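Local structure of terminase large subunit (Thermus phage G20c, 5M1P) at residues N5-G10 with F156-T161; G10-I15 with L135-Q140; R22-V27 with C64-N69; H35-G40 with F52-L57. The protein cuts the viral genome as the nuclease part of the large terminase, the ATP-driven motor that packages phage DNA into empty capsids. All blocks are in the same frame, centred on the assembly; numbering follows the deposited sequence.

Contact 1: N5-G10 with F156-T161; sequences NSVFSG and FRYYRT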
# COMPACT_ATOMS: atom_id res chain seq x y z
N ASN A 5 -9.96 4.12 -19.76
CA ASN A 5 -8.76 3.35 -19.38
C ASN A 5 -8.55 3.17 -17.86
O ASN A 5 -7.42 2.91 -17.42
CB ASN A 5 -7.51 3.98 -20.03
CG ASN A 5 -7.21 5.39 -19.53
OD1 ASN A 5 -8.01 6.01 -18.80
ND2 ASN A 5 -6.05 5.91 -19.91
N SER A 6 -9.62 3.27 -17.07
CA SER A 6 -9.56 3.04 -15.62
C SER A 6 -9.15 1.63 -15.30
O SER A 6 -9.65 0.68 -15.90
CB SER A 6 -10.92 3.26 -14.97
OG SER A 6 -11.37 4.58 -15.11
N VAL A 7 -8.23 1.48 -14.35
CA VAL A 7 -7.89 0.18 -13.81
C VAL A 7 -8.94 -0.27 -12.80
O VAL A 7 -9.37 -1.43 -12.83
CB VAL A 7 -6.50 0.23 -13.16
CG1 VAL A 7 -6.20 -1.05 -12.40
CG2 VAL A 7 -5.43 0.48 -14.21
N PHE A 8 -9.34 0.62 -11.91
CA PHE A 8 -10.26 0.25 -10.84
C PHE A 8 -11.70 0.53 -11.22
O PHE A 8 -12.35 1.43 -10.71
CB PHE A 8 -9.84 0.90 -9.53
CG PHE A 8 -8.48 0.45 -9.07
CD1 PHE A 8 -8.28 -0.87 -8.67
CD2 PHE A 8 -7.39 1.32 -9.09
CE1 PHE A 8 -7.03 -1.30 -8.27
CE2 PHE A 8 -6.15 0.89 -8.70
CZ PHE A 8 -5.97 -0.42 -8.28
N SER A 9 -12.20 -0.31 -12.12
CA SER A 9 -13.58 -0.21 -12.60
C SER A 9 -14.59 -0.50 -11.50
O SER A 9 -15.73 -0.07 -11.60
CB SER A 9 -13.80 -1.17 -13.78
OG SER A 9 -13.38 -2.47 -13.48
N GLY A 10 -14.15 -1.20 -10.44
CA GLY A 10 -15.00 -1.48 -9.28
C GLY A 10 -14.92 -0.50 -8.14
O GLY A 10 -15.29 -0.86 -7.03
N PHE A 156 -5.64 5.84 -11.49
CA PHE A 156 -4.73 4.78 -11.89
C PHE A 156 -5.26 4.14 -13.16
O PHE A 156 -6.38 3.64 -13.18
CB PHE A 156 -4.62 3.76 -10.76
CG PHE A 156 -3.39 2.92 -10.84
CD1 PHE A 156 -2.13 3.51 -10.66
CD2 PHE A 156 -3.47 1.55 -11.09
CE1 PHE A 156 -0.99 2.75 -10.72
CE2 PHE A 156 -2.32 0.78 -11.15
CZ PHE A 156 -1.08 1.38 -10.97
N ARG A 157 -4.47 4.18 -14.24
CA ARG A 157 -4.96 3.88 -15.59
C ARG A 157 -4.06 2.93 -16.36
O ARG A 157 -2.89 2.74 -16.03
CB ARG A 157 -5.10 5.16 -16.40
CG ARG A 157 -5.83 6.29 -15.72
CD ARG A 157 -7.27 6.01 -15.36
NE ARG A 157 -7.84 7.20 -14.73
CZ ARG A 157 -8.17 8.32 -15.38
NH1 ARG A 157 -8.02 8.43 -16.70
NH2 ARG A 157 -8.65 9.35 -14.70
N TYR A 158 -4.65 2.38 -17.42
CA TYR A 158 -3.96 1.51 -18.36
C TYR A 158 -3.39 2.32 -19.51
O TYR A 158 -4.05 3.18 -20.07
CB TYR A 158 -4.93 0.49 -18.97
CG TYR A 158 -5.39 -0.60 -18.06
CD1 TYR A 158 -4.52 -1.60 -17.65
CD2 TYR A 158 -6.72 -0.68 -17.64
CE1 TYR A 158 -4.95 -2.64 -16.84
CE2 TYR A 158 -7.16 -1.72 -16.83
CZ TYR A 158 -6.26 -2.69 -16.42
OH TYR A 158 -6.67 -3.73 -15.62
N TYR A 159 -2.15 2.00 -19.87
CA TYR A 159 -1.49 2.50 -21.08
C TYR A 159 -0.84 1.32 -21.80
O TYR A 159 -0.88 0.20 -21.31
CB TYR A 159 -0.47 3.57 -20.70
CG TYR A 159 -1.11 4.74 -20.00
CD1 TYR A 159 -1.72 5.74 -20.73
CD2 TYR A 159 -1.15 4.82 -18.61
CE1 TYR A 159 -2.34 6.81 -20.11
CE2 TYR A 159 -1.76 5.88 -17.97
CZ TYR A 159 -2.36 6.87 -18.73
OH TYR A 159 -2.98 7.92 -18.11
N ARG A 160 -0.23 1.59 -22.95
CA ARG A 160 0.51 0.59 -23.70
C ARG A 160 1.88 1.14 -24.06
O ARG A 160 2.00 2.30 -24.41
CB ARG A 160 -0.27 0.19 -24.96
CG ARG A 160 -1.48 -0.70 -24.67
CD ARG A 160 -1.10 -2.16 -24.49
NE ARG A 160 -2.12 -2.93 -23.78
CZ ARG A 160 -2.05 -4.25 -23.56
NH1 ARG A 160 -3.03 -4.87 -22.91
NH2 ARG A 160 -1.01 -4.95 -24.00
N THR A 161 2.89 0.28 -23.96
CA THR A 161 4.25 0.65 -24.33
C THR A 161 4.38 0.65 -25.85
O THR A 161 3.45 0.24 -26.57
CB THR A 161 5.30 -0.31 -23.72
OG1 THR A 161 5.13 -1.62 -24.28
CG2 THR A 161 5.16 -0.37 -22.21
O HOH W 1 -5.33 8.91 -20.11
O HOH W 2 -8.83 -3.78 -14.04
O HOH W 3 -8.80 3.44 -11.88

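Contact 2: G10-I15 with L135-Q140; sequences GLDMLI and LMEKGQ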
# COMPACT_ATOMS: atom_id res chain seq x y z
N GLY A 10 -14.15 -1.20 -10.44
CA GLY A 10 -15.00 -1.48 -9.28
C GLY A 10 -14.92 -0.50 -8.14
O GLY A 10 -15.29 -0.86 -7.03
N LEU A 11 -14.49 0.74 -8.39
CA LEU A 11 -14.37 1.77 -7.34
C LEU A 11 -15.70 2.03 -6.62
O LEU A 11 -15.72 2.35 -5.43
CB LEU A 11 -13.81 3.07 -7.93
CG LEU A 11 -13.11 4.08 -7.01
CD1 LEU A 11 -11.87 3.46 -6.39
CD2 LEU A 11 -12.72 5.33 -7.78
N ASP A 12 -16.80 1.84 -7.34
CA ASP A 12 -18.13 1.97 -6.75
C ASP A 12 -18.41 0.98 -5.61
O ASP A 12 -19.29 1.22 -4.80
CB ASP A 12 -19.21 1.81 -7.82
CG ASP A 12 -19.15 0.46 -8.53
OD1 ASP A 12 -18.13 0.19 -9.21
OD2 ASP A 12 -20.10 -0.33 -8.39
N MET A 13 -17.69 -0.14 -5.59
CA MET A 13 -17.82 -1.15 -4.54
C MET A 13 -16.83 -1.02 -3.39
O MET A 13 -16.88 -1.80 -2.44
CB MET A 13 -17.74 -2.55 -5.15
CG MET A 13 -18.95 -2.92 -5.99
SD MET A 13 -20.45 -3.02 -4.98
CE MET A 13 -20.03 -4.20 -3.70
N LEU A 14 -15.95 -0.03 -3.46
CA LEU A 14 -14.98 0.24 -2.40
C LEU A 14 -15.74 0.70 -1.15
O LEU A 14 -16.58 1.59 -1.24
CB LEU A 14 -14.01 1.33 -2.87
CG LEU A 14 -12.85 1.76 -1.98
CD1 LEU A 14 -11.88 0.61 -1.83
CD2 LEU A 14 -12.18 2.97 -2.58
N ILE A 15 -15.47 0.06 -0.02
CA ILE A 15 -16.05 0.47 1.26
C ILE A 15 -15.21 1.59 1.83
O ILE A 15 -13.97 1.52 1.86
CB ILE A 15 -16.14 -0.70 2.24
CG1 ILE A 15 -17.13 -1.72 1.69
CG2 ILE A 15 -16.57 -0.23 3.63
CD1 ILE A 15 -17.05 -3.07 2.35
N LEU A 135 -10.74 -7.99 -5.84
CA LEU A 135 -11.26 -7.88 -4.47
C LEU A 135 -12.13 -6.63 -4.31
O LEU A 135 -13.14 -6.65 -3.60
CB LEU A 135 -10.11 -7.83 -3.47
CG LEU A 135 -9.37 -9.15 -3.27
CD1 LEU A 135 -8.07 -8.90 -2.52
CD2 LEU A 135 -10.23 -10.17 -2.53
N MET A 136 -11.75 -5.55 -4.97
CA MET A 136 -12.50 -4.31 -4.89
C MET A 136 -13.89 -4.45 -5.51
O MET A 136 -14.89 -4.08 -4.89
CB MET A 136 -11.76 -3.16 -5.56
CG MET A 136 -12.35 -1.80 -5.24
SD MET A 136 -11.56 -0.45 -6.14
CE MET A 136 -9.89 -0.54 -5.49
N GLU A 137 -13.96 -5.02 -6.71
CA GLU A 137 -15.25 -5.23 -7.37
C GLU A 137 -16.14 -6.14 -6.54
O GLU A 137 -17.35 -5.94 -6.50
CB GLU A 137 -15.07 -5.79 -8.78
CG GLU A 137 -16.37 -6.07 -9.52
CD GLU A 137 -17.20 -4.82 -9.75
OE1 GLU A 137 -18.37 -4.78 -9.32
OE2 GLU A 137 -16.68 -3.88 -10.37
N LYS A 138 -15.53 -7.10 -5.84
CA LYS A 138 -16.26 -8.01 -4.97
C LYS A 138 -16.71 -7.41 -3.63
O LYS A 138 -17.29 -8.12 -2.81
CB LYS A 138 -15.42 -9.26 -4.71
CG LYS A 138 -15.22 -10.14 -5.93
CD LYS A 138 -14.50 -11.42 -5.56
CE LYS A 138 -14.45 -12.41 -6.70
NZ LYS A 138 -13.39 -13.43 -6.49
N GLY A 139 -16.43 -6.13 -3.39
CA GLY A 139 -16.85 -5.46 -2.17
C GLY A 139 -16.04 -5.85 -0.95
O GLY A 139 -16.54 -5.75 0.16
N GLN A 140 -14.80 -6.29 -1.16
CA GLN A 140 -13.95 -6.78 -0.07
C GLN A 140 -12.82 -5.82 0.35
O GLN A 140 -12.08 -6.10 1.29
CB GLN A 140 -13.40 -8.16 -0.44
CG GLN A 140 -14.51 -9.19 -0.56
CD GLN A 140 -14.02 -10.59 -0.85
OE1 GLN A 140 -14.02 -11.45 0.03
NE2 GLN A 140 -13.60 -10.82 -2.09
O HOH W 4 -19.79 -2.63 -9.74
O HOH W 5 -14.43 -3.33 -2.32

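Contact 3: R22-V27 with C64-N69; sequences RGTRLV and CLERMN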
# COMPACT_ATOMS: atom_id res chain seq x y z
N ARG A 22 -4.05 11.21 12.91
CA ARG A 22 -3.09 11.35 14.00
C ARG A 22 -1.72 11.58 13.36
O ARG A 22 -0.96 10.63 13.10
CB ARG A 22 -3.08 10.10 14.89
CG ARG A 22 -4.43 9.77 15.54
CD ARG A 22 -4.33 8.54 16.45
NE ARG A 22 -5.64 7.96 16.76
CZ ARG A 22 -5.85 6.73 17.24
NH1 ARG A 22 -7.10 6.33 17.47
NH2 ARG A 22 -4.85 5.90 17.51
N GLY A 23 -1.41 12.85 13.07
CA GLY A 23 -0.17 13.20 12.39
C GLY A 23 -0.12 12.60 11.00
O GLY A 23 -0.99 12.87 10.17
N THR A 24 0.89 11.76 10.75
CA THR A 24 1.04 11.08 9.47
C THR A 24 0.15 9.85 9.31
O THR A 24 0.14 9.24 8.24
CB THR A 24 2.51 10.68 9.25
OG1 THR A 24 2.96 9.87 10.33
CG2 THR A 24 3.41 11.91 9.14
N ARG A 25 -0.58 9.47 10.37
CA ARG A 25 -1.46 8.30 10.32
C ARG A 25 -2.92 8.66 10.13
O ARG A 25 -3.41 9.60 10.75
CB ARG A 25 -1.38 7.50 11.61
CG ARG A 25 -0.00 6.96 11.94
CD ARG A 25 -0.11 6.07 13.15
NE ARG A 25 1.16 5.45 13.49
CZ ARG A 25 1.30 4.48 14.39
NH1 ARG A 25 0.26 4.01 15.06
NH2 ARG A 25 2.51 3.97 14.62
N LEU A 26 -3.60 7.87 9.31
CA LEU A 26 -5.06 7.85 9.28
C LEU A 26 -5.50 6.58 9.99
O LEU A 26 -5.31 5.48 9.46
CB LEU A 26 -5.57 7.85 7.84
CG LEU A 26 -5.08 8.99 6.94
CD1 LEU A 26 -5.89 9.03 5.65
CD2 LEU A 26 -5.09 10.32 7.66
N VAL A 27 -6.09 6.72 11.17
CA VAL A 27 -6.38 5.56 12.01
C VAL A 27 -7.87 5.29 11.92
O VAL A 27 -8.67 6.11 12.38
CB VAL A 27 -5.98 5.77 13.48
CG1 VAL A 27 -6.22 4.50 14.30
CG2 VAL A 27 -4.51 6.17 13.56
N CYS A 64 -5.25 1.19 9.48
CA CYS A 64 -4.41 2.37 9.62
C CYS A 64 -3.62 2.54 8.34
O CYS A 64 -3.20 1.54 7.74
CB CYS A 64 -3.46 2.16 10.80
SG CYS A 64 -2.46 3.60 11.19
N LEU A 65 -3.45 3.78 7.90
CA LEU A 65 -2.60 4.07 6.75
C LEU A 65 -1.70 5.23 7.10
O LEU A 65 -2.19 6.27 7.51
CB LEU A 65 -3.47 4.39 5.54
CG LEU A 65 -2.68 4.59 4.23
CD1 LEU A 65 -3.47 4.02 3.07
CD2 LEU A 65 -2.31 6.04 3.98
N GLU A 66 -0.39 5.05 6.96
CA GLU A 66 0.58 6.10 7.26
C GLU A 66 1.24 6.50 5.96
O GLU A 66 1.64 5.64 5.18
CB GLU A 66 1.62 5.62 8.28
CG GLU A 66 2.57 6.72 8.72
CD GLU A 66 3.30 6.43 10.01
OE1 GLU A 66 3.28 5.28 10.47
OE2 GLU A 66 3.88 7.38 10.58
N ARG A 67 1.32 7.81 5.74
CA ARG A 67 1.86 8.34 4.50
C ARG A 67 2.67 9.59 4.78
O ARG A 67 2.24 10.47 5.52
CB ARG A 67 0.72 8.67 3.55
CG ARG A 67 1.15 9.32 2.24
CD ARG A 67 0.05 9.19 1.21
NE ARG A 67 0.34 9.75 -0.11
CZ ARG A 67 0.11 11.00 -0.50
NH1 ARG A 67 -0.37 11.93 0.34
NH2 ARG A 67 0.35 11.34 -1.76
N MET A 68 3.86 9.67 4.21
CA MET A 68 4.60 10.93 4.25
C MET A 68 5.59 10.95 3.12
O MET A 68 5.76 9.97 2.42
CB MET A 68 5.28 11.15 5.61
CG MET A 68 6.33 10.12 5.97
SD MET A 68 5.71 8.45 6.25
CE MET A 68 7.24 7.68 6.78
N ASN A 69 6.22 12.09 2.91
CA ASN A 69 7.38 12.16 2.04
C ASN A 69 8.46 12.94 2.73
O ASN A 69 8.23 13.70 3.67
CB ASN A 69 7.04 12.70 0.64
CG ASN A 69 6.95 14.22 0.58
OD1 ASN A 69 6.50 14.86 1.53
ND2 ASN A 69 7.38 14.80 -0.55
O HOH W 6 -1.66 8.96 6.19
O HOH W 7 4.49 4.56 12.73
O HOH W 8 3.13 7.41 13.15

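Contact 4: H35-G40 with F52-L57; sequences HIYCIG and FSVLDL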
# COMPACT_ATOMS: atom_id res chain seq x y z
N HIS A 35 -7.33 -10.55 15.95
CA HIS A 35 -7.11 -10.52 14.51
C HIS A 35 -5.63 -10.48 14.17
O HIS A 35 -4.79 -10.08 14.98
CB HIS A 35 -7.83 -9.33 13.90
CG HIS A 35 -9.32 -9.44 13.94
ND1 HIS A 35 -10.15 -8.46 13.44
CD2 HIS A 35 -10.13 -10.42 14.41
CE1 HIS A 35 -11.41 -8.83 13.60
NE2 HIS A 35 -11.42 -10.01 14.19
N ILE A 36 -5.33 -10.89 12.94
CA ILE A 36 -3.97 -10.94 12.41
C ILE A 36 -3.88 -9.84 11.35
O ILE A 36 -4.81 -9.65 10.56
CB ILE A 36 -3.67 -12.33 11.82
CG1 ILE A 36 -3.66 -13.40 12.92
CG2 ILE A 36 -2.35 -12.36 11.04
CD1 ILE A 36 -2.42 -13.41 13.79
N TYR A 37 -2.76 -9.13 11.33
CA TYR A 37 -2.57 -7.99 10.44
C TYR A 37 -1.31 -8.15 9.60
O TYR A 37 -0.38 -8.86 9.97
CB TYR A 37 -2.40 -6.72 11.27
CG TYR A 37 -3.60 -6.34 12.09
CD1 TYR A 37 -3.89 -6.97 13.31
CD2 TYR A 37 -4.46 -5.34 11.66
CE1 TYR A 37 -4.99 -6.61 14.06
CE2 TYR A 37 -5.56 -4.97 12.42
CZ TYR A 37 -5.82 -5.61 13.62
OH TYR A 37 -6.91 -5.23 14.39
N CYS A 38 -1.30 -7.45 8.47
CA CYS A 38 -0.07 -7.27 7.71
C CYS A 38 -0.03 -5.81 7.29
O CYS A 38 -1.03 -5.10 7.45
CB CYS A 38 -0.01 -8.21 6.51
SG CYS A 38 -1.16 -7.80 5.18
N ILE A 39 1.12 -5.38 6.78
CA ILE A 39 1.33 -4.00 6.40
C ILE A 39 1.96 -3.94 5.02
O ILE A 39 3.08 -4.40 4.85
CB ILE A 39 2.27 -3.27 7.39
CG1 ILE A 39 1.77 -3.46 8.84
CG2 ILE A 39 2.41 -1.80 7.01
CD1 ILE A 39 2.65 -2.83 9.89
N GLY A 40 1.24 -3.40 4.04
CA GLY A 40 1.82 -3.16 2.72
C GLY A 40 2.73 -1.96 2.80
O GLY A 40 2.30 -0.91 3.30
N PHE A 52 2.40 3.13 4.19
CA PHE A 52 2.30 1.88 4.94
C PHE A 52 0.83 1.65 5.25
O PHE A 52 0.21 2.47 5.91
CB PHE A 52 3.10 1.96 6.26
CG PHE A 52 4.53 2.43 6.10
CD1 PHE A 52 5.29 2.08 4.99
CD2 PHE A 52 5.13 3.20 7.09
CE1 PHE A 52 6.60 2.51 4.85
CE2 PHE A 52 6.44 3.62 6.96
CZ PHE A 52 7.17 3.28 5.84
N SER A 53 0.29 0.54 4.75
CA SER A 53 -1.14 0.24 4.86
C SER A 53 -1.33 -0.98 5.74
O SER A 53 -0.99 -2.09 5.34
CB SER A 53 -1.73 -0.00 3.48
OG SER A 53 -1.65 1.16 2.68
N VAL A 54 -1.92 -0.78 6.91
CA VAL A 54 -2.18 -1.85 7.86
C VAL A 54 -3.53 -2.48 7.54
O VAL A 54 -4.57 -1.82 7.65
CB VAL A 54 -2.18 -1.33 9.31
CG1 VAL A 54 -2.33 -2.49 10.28
CG2 VAL A 54 -0.91 -0.55 9.63
N LEU A 55 -3.50 -3.76 7.15
CA LEU A 55 -4.68 -4.53 6.77
C LEU A 55 -5.01 -5.58 7.81
O LEU A 55 -4.17 -6.38 8.18
CB LEU A 55 -4.43 -5.22 5.43
CG LEU A 55 -5.52 -6.13 4.89
CD1 LEU A 55 -6.84 -5.39 4.74
CD2 LEU A 55 -5.08 -6.70 3.56
N ASP A 56 -6.24 -5.54 8.29
CA ASP A 56 -6.77 -6.59 9.15
C ASP A 56 -7.14 -7.77 8.24
O ASP A 56 -8.09 -7.68 7.44
CB ASP A 56 -7.99 -6.04 9.89
CG ASP A 56 -8.63 -7.03 10.84
OD1 ASP A 56 -8.60 -8.25 10.58
OD2 ASP A 56 -9.22 -6.56 11.83
N LEU A 57 -6.38 -8.85 8.34
CA LEU A 57 -6.58 -10.00 7.46
C LEU A 57 -7.80 -10.85 7.82
O LEU A 57 -8.22 -11.69 7.03
CB LEU A 57 -5.32 -10.86 7.42
CG LEU A 57 -4.10 -10.24 6.73
CD1 LEU A 57 -2.85 -11.05 7.01
CD2 LEU A 57 -4.31 -10.09 5.24
O HOH W 9 -8.69 -4.04 12.70

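Contact 1: N5-G10 with F156-T161
A single beta bridge pins the N-terminal segment 5-10 to strand 156-160, part of a two-stranded antiparallel sheet separate from the main sheet of the RNase H-like fold. Ser6 pairs with Arg157. Tyr158 N donates to Asn5 O at 2.8 Å, nearly straight and in the carbonyl plane. Val7 N donates to Phe156 O at 3.1 Å, also nearly straight. Val7 packs against three rings. Its CG2, anti to the carbonyl carbon, sits over the centre of one face of Tyr158, 3.7 Å from the ring centroid, a CH-pi contact. Its CG1 lies in plane at the edge of Phe156 and over the face of Phe8. The Phe8 and Phe156 rings are nearly parallel but slid apart, touching through Phe8 CE2 and Phe156 CD2. Helices 122-137 and 177-186 cover them through Ile129, Leu132 and Val179. At the other end, Asn5 holds its amide in the crowded position (chi1 64°), across the Arg157 chain. Arg157 is bent at chi2 and is also held by Arg154 O through NE. Water bridges Val7 O to the Tyr158 hydroxyl. Arg157 NH1 reaches a lone pair of Asn5 OD1 at 3.2 Å, with the amide and guanidinium planes 68° apart.

Contact 2: G10-I15 with L135-Q140
This is close packing of a short 3-10 segment ending at Met13 against the C-terminal end of helix 122-137, just before strand 15-22, which pairs with the outermost strand 142-144. The direct contacts are van der Waals; water supplies the polar links. Gly10 lies flat on the helix, its CA 4.2 Å from Glu137 CA, too close for a side chain there. Glu137 runs out anti to its backbone N, then bends at chi2 (63°), so OE2 comes back to within 3.1 Å of Gly10 CA. Met136 extends to SD, which rests on Leu11 CA and beside Leu11 CD1 at 3.9 Å. Met136 CG lies against Gly10 O. Met13 folds at chi2 and chi3 over the helix end. Its CB touches Met136 O at 3.2 Å, and its CE meets CA of Gly139. Gly139, with positive phi, closes the helix in a Schellman motif. One water lies within hydrogen-bonding distance of both Met13 O and Met136 O. Another donates to Asp12 OD2 and Glu137 OE1, which probably eases the nearness of two like charges. Beyond the turn, Leu11 and Leu14 pack on Leu153 of helix 147-154, and Ile15 begins strand 15-22, hydrogen-bonded to Val141 and Val143.

Contact 3: R22-V27 with C64-N69
Strand 25-27 runs antiparallel to strand 61-69 in the main sheet of the RNase H-like fold, entered through a type II' turn from Arg22 to Arg25. Leu26 and Leu65 form the hydrogen-bonded pair. Leu26 N donates to Leu65 O at 2.8 Å, almost straight at 176°. Leu65 N returns the bond to Leu26 O at 3.0 Å. Two residues along, Arg67 N donates to Thr24 O at 3.1 Å. A water donates to both Thr24 O and Leu65 O, so each carbonyl takes a backbone N-H and a water. Arg25 with Glu66 and Val27 with Cys64 are the non-hydrogen-bonded pairs, their side chains on one face. Arg25, Cys64 and Glu66 pack on Leu83 of helix 73-86, Val27 on Tyr87. Glu66, buried, stretches beyond CG with its carboxylate held on both oxygens. Thr24 OG1, in the crowded position (chi1 56°), donates to Glu66 OE2 at 2.7 Å from above the carboxylate plane. OE2 also accepts from a water that accepts from Arg25 NE. OE1 accepts from a second water, which lies at the guanidinium edge on NH2. The direct salt bridge from Arg25 NE to Glu66 OE1 is long, 3.7 Å, with the two planes 67° apart. Arg25 NH1 has its strongest partner in Asp86. Arg67 turns its end away from this strand, towards Tyr49 in a cation-pi contact and the metal-site region near Asp177. The positive charge of Arg25, the two waters and the threonine hydroxyl would together favour the ionised form of Glu66.

Contact 4: H35-G40 with F52-L57
His35 and Asp56 tie the open end of the beta hairpin of strands 37-42 and 49-56, in the central sheet of the RNase H-like fold. His35 ND1 donates to the syn lone pair of Asp56 OD2 at 2.7 Å. The acceptor lies in the plane of the imidazole, but the carboxylate plane is turned 65° from it. Asp56 CG stands anti to its backbone N (chi1 -179°), which brings the carboxylate across to His35. OD2 also accepts from a water to which the Tyr37 hydroxyl donates; that hydroxyl is also hydrogen-bonded to Arg32 N. OD1 accepts from Asp58 N and Thr59 N. These contacts would favour a charged carboxylate. Along the strands, Cys38 with Leu55 and Gly40 with Ser53 each exchange two backbone bonds, and Leu57 N closes on Ile36 O at 2.8 Å. The chain leads on to the metal-binding Asp42. Tyr37, Ile39, Val54 and Asp56 share one face, where helix 73-86 packs on Ile39. Ile39 and Val54 lie side by side, CG1 to CG2. Tyr37 sets CD2 on Val54 CG1 and on Asp56 CA. On the other face helix 177-186 covers Ser53 and Leu55. There Cys38 SG, in the crowded position (chi1 71°), touches Leu57 CD2 at 3.9 Å.

How the contacts relate
Contacts 3 and 4 belong to the same central sheet. Strands 49-56 and 61-69 are neighbours in it, and the backbones of Cys64 and Glu66 probably bond to Val54 and Phe52. Contact 4 is the most buried of the four; contact 3 is partly buried, with a water-bridged carboxylate. Contacts 1 and 2 share Gly10 and carry the N-terminal chain over helix 122-137, where Phe8 CD1 meets Met136 CE at 3.6 Å. Both are partly buried. Contact 1 keeps a short strand-like pairing plus aromatic packing. Contact 2, the one with most exposed residues, has van der Waals packing and water bridges instead of direct hydrogen bonds. Contacts 1 and 3 lie on opposite sides of the chain's centre.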